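Local structure of putative hexose oxidase (5AWV) at residues Ala469-Pro474 with Asp492-Gly497; Val459-Asp464 with Asn484-Pro489. The protein probably oxidises the sugar part of teicoplanin-type glycopeptides, as a flavoenzyme of the oxygen-dependent FAD-linked oxidoreductase family that holds its FAD covalently. One frame throughout, in Å; residues are numbered along the deposited sequence.

Contact 1 (Ala469-Pro474 with Asp492-Gly497); sequences AYINYP and DLYYKG. With FAD (flavin-adenine dinucleotide), chain M; N1L (2-amino-2-deoxy-beta-D-glucopyranuronic acid), chain B.
Three contacts between A469-I471 and the L493-Y494 turn of the helix set this interface: a backbone hydrogen bond, a methyl group over a ring face, and a bridging water. In the first, A469 N donates to L493 O at 3.0 Å, with an N-H...O angle of 161°. Just beside it, the CA-H of Y494 points at A469 O.

The apolar part centres on the Y494 ring. I471 CD1 lies 4.0 Å from the ring centroid and 15° off its normal, a CH-pi contact; CG1 of I471, anti to the backbone N (chi1 -165°), carries that methyl there. A469 CB packs against Y494 CE1 at 3.6 Å, while Y470 O meets the ring at its edge. The hydroxyl of Y495 touches I471 CG1 and bonds to G216 O.

Water extends the polar contacts. One molecule accepts from I471 N and can donate to Y494 O, 2.8 Å from it; a second links Y473 O to Y494 OH, which also bonds to the backbone N of D475.

On the flavin side, a type I turn from Y470 to Y473 presents three side chains. Y470 OH donates to FAD O2 at 2.5 Å and accepts from N472 ND2, whose amide plane contains the bond; N472 OD1 accepts from FAD O4' at 2.8 Å. The Y473 ring has N1L O4 over one face and Y470 CD2 over the other.

Y470 OH sits between the N472 amide and FAD O2, and that amide also takes FAD O4': the turn grips flavin and ribityl chain, while its segment's backbone is bonded, directly and through water, to helix 490-495.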
loop_
_atom_site.group_PDB
_atom_site.type_symbol
_atom_site.label_atom_id
_atom_site.label_comp_id
_atom_site.label_asym_id
_atom_site.label_seq_id
_atom_site.Cartn_x
_atom_site.Cartn_y
_atom_site.Cartn_z
ATOM N N ALA A 469 -8.227 4.853 13.063
ATOM C CA ALA A 469 -8.046 4.003 11.933
ATOM C C ALA A 469 -6.949 4.487 11.009
ATOM O O ALA A 469 -6.478 5.578 11.172
ATOM C CB ALA A 469 -9.373 3.797 11.200
ATOM N N TYR A 470 -6.508 3.570 10.146
ATOM C CA TYR A 470 -5.357 3.679 9.316
ATOM C C TYR A 470 -5.873 3.968 7.870
ATOM O O TYR A 470 -6.635 3.170 7.302
ATOM C CB TYR A 470 -4.607 2.396 9.351
ATOM C CG TYR A 470 -3.469 2.244 8.358
ATOM C CD1 TYR A 470 -2.550 3.269 8.138
ATOM C CD2 TYR A 470 -3.276 1.049 7.683
ATOM C CE1 TYR A 470 -1.499 3.104 7.246
ATOM C CE2 TYR A 470 -2.200 0.852 6.825
ATOM C CZ TYR A 470 -1.282 1.862 6.618
ATOM O OH TYR A 470 -0.239 1.633 5.730
ATOM N N ILE A 471 -5.472 5.096 7.297
ATOM C CA ILE A 471 -5.988 5.555 5.949
ATOM C C ILE A 471 -5.638 4.664 4.783
ATOM O O ILE A 471 -6.341 4.682 3.839
ATOM C CB ILE A 471 -5.563 7.054 5.661
ATOM C CG1 ILE A 471 -6.339 7.685 4.505
ATOM C CG2 ILE A 471 -4.111 7.152 5.354
ATOM C CD1 ILE A 471 -7.830 7.882 4.787
ATOM N N ASN A 472 -4.618 3.803 4.916
ATOM C CA ASN A 472 -4.397 2.778 3.872
ATOM C C ASN A 472 -5.322 1.603 3.894
ATOM O O ASN A 472 -5.339 0.799 2.920
ATOM C CB ASN A 472 -2.927 2.306 3.836
ATOM C CG ASN A 472 -2.085 2.993 2.787
ATOM O OD1 ASN A 472 -2.584 3.484 1.781
ATOM N ND2 ASN A 472 -0.787 3.007 3.017
ATOM N N TYR A 473 -6.103 1.525 4.975
ATOM C CA TYR A 473 -7.284 0.642 5.040
ATOM C C TYR A 473 -8.599 1.416 5.048
ATOM O O TYR A 473 -9.416 1.344 6.005
ATOM C CB TYR A 473 -7.203 -0.167 6.329
ATOM C CG TYR A 473 -6.050 -1.062 6.532
ATOM C CD1 TYR A 473 -5.226 -1.512 5.495
ATOM C CD2 TYR A 473 -5.703 -1.411 7.876
ATOM C CE1 TYR A 473 -4.123 -2.326 5.757
ATOM C CE2 TYR A 473 -4.612 -2.271 8.154
ATOM C CZ TYR A 473 -3.828 -2.747 7.102
ATOM O OH TYR A 473 -2.717 -3.621 7.442
ATOM N N PRO A 474 -8.797 2.215 4.014
ATOM C CA PRO A 474 -9.979 3.083 4.018
ATOM C C PRO A 474 -11.307 2.290 4.069
ATOM O O PRO A 474 -11.440 1.245 3.461
ATOM C CB PRO A 474 -9.882 3.837 2.738
ATOM C CG PRO A 474 -9.168 2.866 1.831
ATOM C CD PRO A 474 -8.155 2.178 2.702
ATOM N N ASP A 492 -11.394 12.598 11.706
ATOM C CA ASP A 492 -10.794 12.557 13.020
ATOM C C ASP A 492 -10.374 11.178 13.480
ATOM O O ASP A 492 -9.403 11.060 14.181
ATOM C CB ASP A 492 -11.692 13.192 14.046
ATOM C CG ASP A 492 -11.896 14.761 13.774
ATOM O OD1 ASP A 492 -11.331 15.391 12.793
ATOM O OD2 ASP A 492 -12.579 15.347 14.617
ATOM N N LEU A 493 -11.059 10.149 13.043
ATOM C CA LEU A 493 -10.639 8.814 13.332
ATOM C C LEU A 493 -9.324 8.471 12.540
ATOM O O LEU A 493 -8.427 7.864 13.107
ATOM C CB LEU A 493 -11.749 7.807 12.859
ATOM C CG LEU A 493 -13.133 7.986 13.537
ATOM C CD1 LEU A 493 -14.079 6.936 12.992
ATOM C CD2 LEU A 493 -12.950 7.854 15.029
ATOM N N TYR A 494 -9.220 8.902 11.275
ATOM C CA TYR A 494 -8.010 8.614 10.475
ATOM C C TYR A 494 -6.807 9.502 10.845
ATOM O O TYR A 494 -5.650 9.023 10.922
ATOM C CB TYR A 494 -8.253 8.751 8.978
ATOM C CG TYR A 494 -9.046 7.640 8.458
ATOM C CD1 TYR A 494 -8.508 6.345 8.335
ATOM C CD2 TYR A 494 -10.298 7.839 7.998
ATOM C CE1 TYR A 494 -9.271 5.294 7.876
ATOM C CE2 TYR A 494 -11.074 6.775 7.553
ATOM C CZ TYR A 494 -10.549 5.516 7.484
ATOM O OH TYR A 494 -11.311 4.494 7.019
ATOM N N TYR A 495 -7.092 10.770 11.077
ATOM C CA TYR A 495 -6.008 11.775 11.202
ATOM C C TYR A 495 -5.823 12.478 12.528
ATOM O O TYR A 495 -4.809 13.151 12.716
ATOM C CB TYR A 495 -6.226 12.844 10.115
ATOM C CG TYR A 495 -6.311 12.335 8.664
ATOM C CD1 TYR A 495 -5.287 11.613 8.077
ATOM C CD2 TYR A 495 -7.373 12.639 7.910
ATOM C CE1 TYR A 495 -5.347 11.250 6.763
ATOM C CE2 TYR A 495 -7.445 12.298 6.573
ATOM C CZ TYR A 495 -6.411 11.626 5.995
ATOM O OH TYR A 495 -6.531 11.302 4.693
ATOM N N LYS A 496 -6.751 12.304 13.438
ATOM C CA LYS A 496 -6.769 12.918 14.738
ATOM C C LYS A 496 -6.398 14.389 14.647
ATOM O O LYS A 496 -6.949 15.095 13.767
ATOM C CB LYS A 496 -5.938 12.079 15.741
ATOM C CG LYS A 496 -6.356 10.611 15.929
ATOM C CD LYS A 496 -5.493 9.883 16.948
ATOM C CE LYS A 496 -5.605 10.505 18.349
ATOM N NZ LYS A 496 -4.650 9.919 19.260
ATOM N N GLY A 497 -5.424 14.796 15.433
ATOM C CA GLY A 497 -4.958 16.184 15.561
ATOM C C GLY A 497 -4.176 16.652 14.331
ATOM O O GLY A 497 -3.943 17.829 14.220
HETATM P PA FAD M . -4.381 2.216 -5.858
HETATM O O1A FAD M . -5.732 1.537 -5.778
HETATM O O2A FAD M . -3.661 2.315 -7.122
HETATM O O5B FAD M . -4.450 3.649 -5.192
HETATM C C5B FAD M . -5.035 3.899 -3.868
HETATM C C4B FAD M . -5.397 5.344 -3.735
HETATM O O4B FAD M . -4.273 6.225 -3.843
HETATM C C3B FAD M . -6.424 5.882 -4.744
HETATM O O3B FAD M . -7.241 6.966 -4.239
HETATM C C2B FAD M . -5.482 6.347 -5.812
HETATM O O2B FAD M . -6.120 7.241 -6.661
HETATM C C1B FAD M . -4.348 6.941 -5.045
HETATM N N9A FAD M . -3.122 6.913 -5.806
HETATM C C8A FAD M . -2.494 5.893 -6.404
HETATM N N7A FAD M . -1.317 6.272 -6.950
HETATM C C5A FAD M . -1.160 7.563 -6.686
HETATM C C6A FAD M . -0.164 8.595 -7.043
HETATM N N6A FAD M . 0.882 8.229 -7.779
HETATM N N1A FAD M . -0.374 9.855 -6.558
HETATM C C2A FAD M . -1.483 10.175 -5.829
HETATM N N3A FAD M . -2.465 9.292 -5.498
HETATM C C4A FAD M . -2.345 8.013 -5.955
HETATM N N1 FAD M . -1.021 -1.793 3.650
HETATM C C2 FAD M . -0.050 -1.833 4.611
HETATM O O2 FAD M . 0.357 -0.760 5.110
HETATM N N3 FAD M . 0.510 -2.982 5.022
HETATM C C4 FAD M . 0.247 -4.161 4.421
HETATM O O4 FAD M . 0.809 -5.219 4.782
HETATM C C4X FAD M . -0.759 -4.195 3.351
HETATM N N5 FAD M . -1.096 -5.356 2.685
HETATM C C5X FAD M . -1.959 -5.374 1.624
HETATM C C6 FAD M . -2.189 -6.595 0.955
HETATM C C7 FAD M . -3.175 -6.539 -0.066
HETATM C C7M FAD M . -3.518 -7.849 -0.822
HETATM C C8 FAD M . -3.870 -5.260 -0.491
HETATM C C8M FAD M . -4.701 -5.190 -1.750
HETATM C C9 FAD M . -3.532 -4.068 0.187
HETATM C C9A FAD M . -2.645 -4.086 1.224
HETATM N N10 FAD M . -2.297 -2.916 1.951
HETATM C C10 FAD M . -1.361 -2.919 2.972
HETATM C "C1'" FAD M . -2.965 -1.608 1.648
HETATM C "C2'" FAD M . -2.185 -0.753 0.722
HETATM O "O2'" FAD M . -1.176 -0.142 1.504
HETATM C "C3'" FAD M . -3.153 0.274 0.270
HETATM O "O3'" FAD M . -4.215 -0.451 -0.354
HETATM C "C4'" FAD M . -2.480 1.244 -0.741
HETATM O "O4'" FAD M . -3.264 2.440 -0.751
HETATM C "C5'" FAD M . -2.513 0.614 -2.110
HETATM O "O5'" FAD M . -1.785 1.426 -3.051
HETATM P P FAD M . -1.923 1.118 -4.584
HETATM O O1P FAD M . -1.043 1.986 -5.342
HETATM O O2P FAD M . -1.782 -0.344 -4.906
HETATM O O3P FAD M . -3.491 1.388 -4.765
HETATM C C1 N1L B . -4.547 -8.823 2.850
HETATM C C2 N1L B . -6.086 -8.705 3.323
HETATM C C3 N1L B . -6.502 -7.259 3.656
HETATM C C4 N1L B . -5.533 -6.742 4.698
HETATM C C5 N1L B . -4.117 -6.645 4.069
HETATM C C6 N1L B . -3.076 -5.994 5.017
HETATM N N2 N1L B . -7.038 -9.231 2.347
HETATM O O3 N1L B . -7.886 -7.207 4.248
HETATM O O4 N1L B . -5.995 -5.414 5.268
HETATM O O5 N1L B . -3.632 -8.011 3.758
HETATM O O6B N1L B . -2.401 -6.904 5.879
HETATM O O6A N1L B . -3.681 -5.138 5.900
HETATM O O HOH W 1 -4.452 7.339 9.107
HETATM O O HOH W 2 -10.697 2.200 8.330
#

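Contact 2 (Val459-Asp464 with Asn484-Pro489); sequences VPVPND and NTSGVP
V459 and N484 bring their CA atoms to 6.1 Å, and V461 and V488 theirs to 7.1 Å; no hydrogen bond joins the two segments, although T485 and G457, just before V459, are paired through their backbones. In 459-464 an inverse gamma turn centred on P460 bends the backbone between V459 and V461, and both valines direct CB toward 484-489. That second segment is folded by its own polar side chains: N484 OD1 accepts from S486 N in an Asx turn, and S486 OG accepts from V488 N in an ST turn.

N484 OD1 also takes a bond from S486 OG, at 2.5 Å and on a lone pair in the carbonyl plane. ND2 donates to V488 O, which is tilted 22° from the amide plane, and also to L478 O. Against this network V459 lays both methyls: CG1 over N484 CG at 3.7 Å, and CG2 beside S486 OG at 3.5 Å. V461 CG2, anti to its own carbonyl carbon, touches S486 CB at 3.7 Å and V488 CG2 at 3.9 Å, both on one side.

P489 is the N-cap residue of helix 490-495, whose L493 packs against both segments. D464 forms a salt bridge with K373, just beyond strand 363-371.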
loop_
_atom_site.group_PDB
_atom_site.type_symbol
_atom_site.label_atom_id
_atom_site.label_comp_id
_atom_site.label_asym_id
_atom_site.label_seq_id
_atom_site.Cartn_x
_atom_site.Cartn_y
_atom_site.Cartn_z
ATOM N N VAL A 459 -17.560 2.684 16.309
ATOM C CA VAL A 459 -16.305 2.951 15.665
ATOM C C VAL A 459 -15.232 3.131 16.650
ATOM O O VAL A 459 -15.511 3.424 17.812
ATOM C CB VAL A 459 -16.355 4.234 14.737
ATOM C CG1 VAL A 459 -17.419 4.084 13.649
ATOM C CG2 VAL A 459 -16.560 5.503 15.523
ATOM N N PRO A 460 -13.958 2.996 16.188
ATOM C CA PRO A 460 -12.830 3.036 17.146
ATOM C C PRO A 460 -12.410 4.467 17.520
ATOM O O PRO A 460 -11.313 4.879 17.237
ATOM C CB PRO A 460 -11.702 2.253 16.385
ATOM C CG PRO A 460 -11.989 2.559 14.962
ATOM C CD PRO A 460 -13.527 2.404 14.918
ATOM N N VAL A 461 -13.284 5.190 18.222
ATOM C CA VAL A 461 -13.002 6.507 18.693
ATOM C C VAL A 461 -11.756 6.424 19.539
ATOM O O VAL A 461 -11.653 5.536 20.422
ATOM C CB VAL A 461 -14.150 7.086 19.579
ATOM C CG1 VAL A 461 -13.781 8.442 20.147
ATOM C CG2 VAL A 461 -15.381 7.207 18.745
ATOM N N PRO A 462 -10.792 7.330 19.280
ATOM C CA PRO A 462 -9.652 7.398 20.164
ATOM C C PRO A 462 -9.950 7.527 21.626
ATOM O O PRO A 462 -10.585 8.497 22.076
ATOM C CB PRO A 462 -8.803 8.547 19.608
ATOM C CG PRO A 462 -9.129 8.579 18.178
ATOM C CD PRO A 462 -10.595 8.200 18.094
ATOM N N ASN A 463 -9.505 6.537 22.374
ATOM C CA ASN A 463 -9.684 6.593 23.841
ATOM C C ASN A 463 -8.552 5.882 24.509
ATOM O O ASN A 463 -7.481 5.856 23.941
ATOM C CB ASN A 463 -11.094 6.116 24.239
ATOM C CG ASN A 463 -11.369 4.670 23.901
ATOM O OD1 ASN A 463 -10.486 3.888 23.528
ATOM N ND2 ASN A 463 -12.658 4.294 24.017
ATOM N N ASP A 464 -8.711 5.342 25.717
ATOM C CA ASP A 464 -7.610 4.629 26.364
ATOM C C ASP A 464 -7.222 3.412 25.606
ATOM O O ASP A 464 -6.090 3.007 25.733
ATOM C CB ASP A 464 -7.997 4.163 27.817
ATOM C CG ASP A 464 -6.798 4.036 28.746
ATOM O OD1 ASP A 464 -5.910 4.978 28.788
ATOM O OD2 ASP A 464 -6.780 3.022 29.553
ATOM N N ASN A 484 -21.619 4.947 11.698
ATOM C CA ASN A 484 -20.892 5.701 12.680
ATOM C C ASN A 484 -21.850 6.566 13.441
ATOM O O ASN A 484 -22.209 7.659 12.952
ATOM C CB ASN A 484 -19.752 6.526 11.986
ATOM C CG ASN A 484 -18.961 7.376 12.944
ATOM O OD1 ASN A 484 -19.256 7.488 14.131
ATOM N ND2 ASN A 484 -17.977 8.016 12.445
ATOM N N THR A 485 -22.137 6.195 14.695
ATOM C CA THR A 485 -22.996 6.988 15.532
ATOM C C THR A 485 -22.269 7.643 16.661
ATOM O O THR A 485 -22.893 8.117 17.588
ATOM C CB THR A 485 -24.182 6.163 16.116
ATOM O OG1 THR A 485 -23.698 5.099 16.957
ATOM C CG2 THR A 485 -25.022 5.539 15.009
ATOM N N SER A 486 -20.955 7.834 16.572
ATOM C CA SER A 486 -20.205 8.404 17.672
ATOM C C SER A 486 -20.263 9.916 17.753
ATOM O O SER A 486 -19.765 10.492 18.708
ATOM C CB SER A 486 -18.728 7.993 17.479
ATOM O OG SER A 486 -18.277 8.515 16.232
ATOM N N GLY A 487 -20.687 10.596 16.674
ATOM C CA GLY A 487 -20.442 11.992 16.532
ATOM C C GLY A 487 -19.006 12.360 16.200
ATOM O O GLY A 487 -18.701 13.532 16.174
ATOM N N VAL A 488 -18.121 11.402 15.927
ATOM C CA VAL A 488 -16.737 11.721 15.559
ATOM C C VAL A 488 -16.627 11.537 14.048
ATOM O O VAL A 488 -16.938 10.488 13.538
ATOM C CB VAL A 488 -15.758 10.809 16.278
ATOM C CG1 VAL A 488 -14.294 11.162 15.971
ATOM C CG2 VAL A 488 -15.955 10.956 17.783
ATOM N N PRO A 489 -16.305 12.605 13.326
ATOM C CA PRO A 489 -16.175 12.468 11.920
ATOM C C PRO A 489 -15.033 11.529 11.461
ATOM O O PRO A 489 -14.061 11.313 12.192
ATOM C CB PRO A 489 -15.953 13.910 11.430
ATOM C CG PRO A 489 -15.614 14.689 12.580
ATOM C CD PRO A 489 -15.944 13.928 13.822
#

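How the contacts relate
After helix 438-452 the chain enters 459-464, turns into 469-474, continues through 484-489 and then forms helix 490-495, which carries most of 492-497. Contact 2 therefore closes a loop with 19 residues between its segments, and contact 1 one with 17. The two loops cross, since their segments alternate along the chain. Their centres lie 11 Å apart, and the contacts meet through L493, whose CD1 packs on V459 CG2 and whose CD2 packs on V488 CG1 at 3.7 Å. Helix 490-495 thus joins them: contact 1 ties it to the turn at the flavin, and contact 2 ties together the two ends of the long loop beside it, farther from the chain's centre.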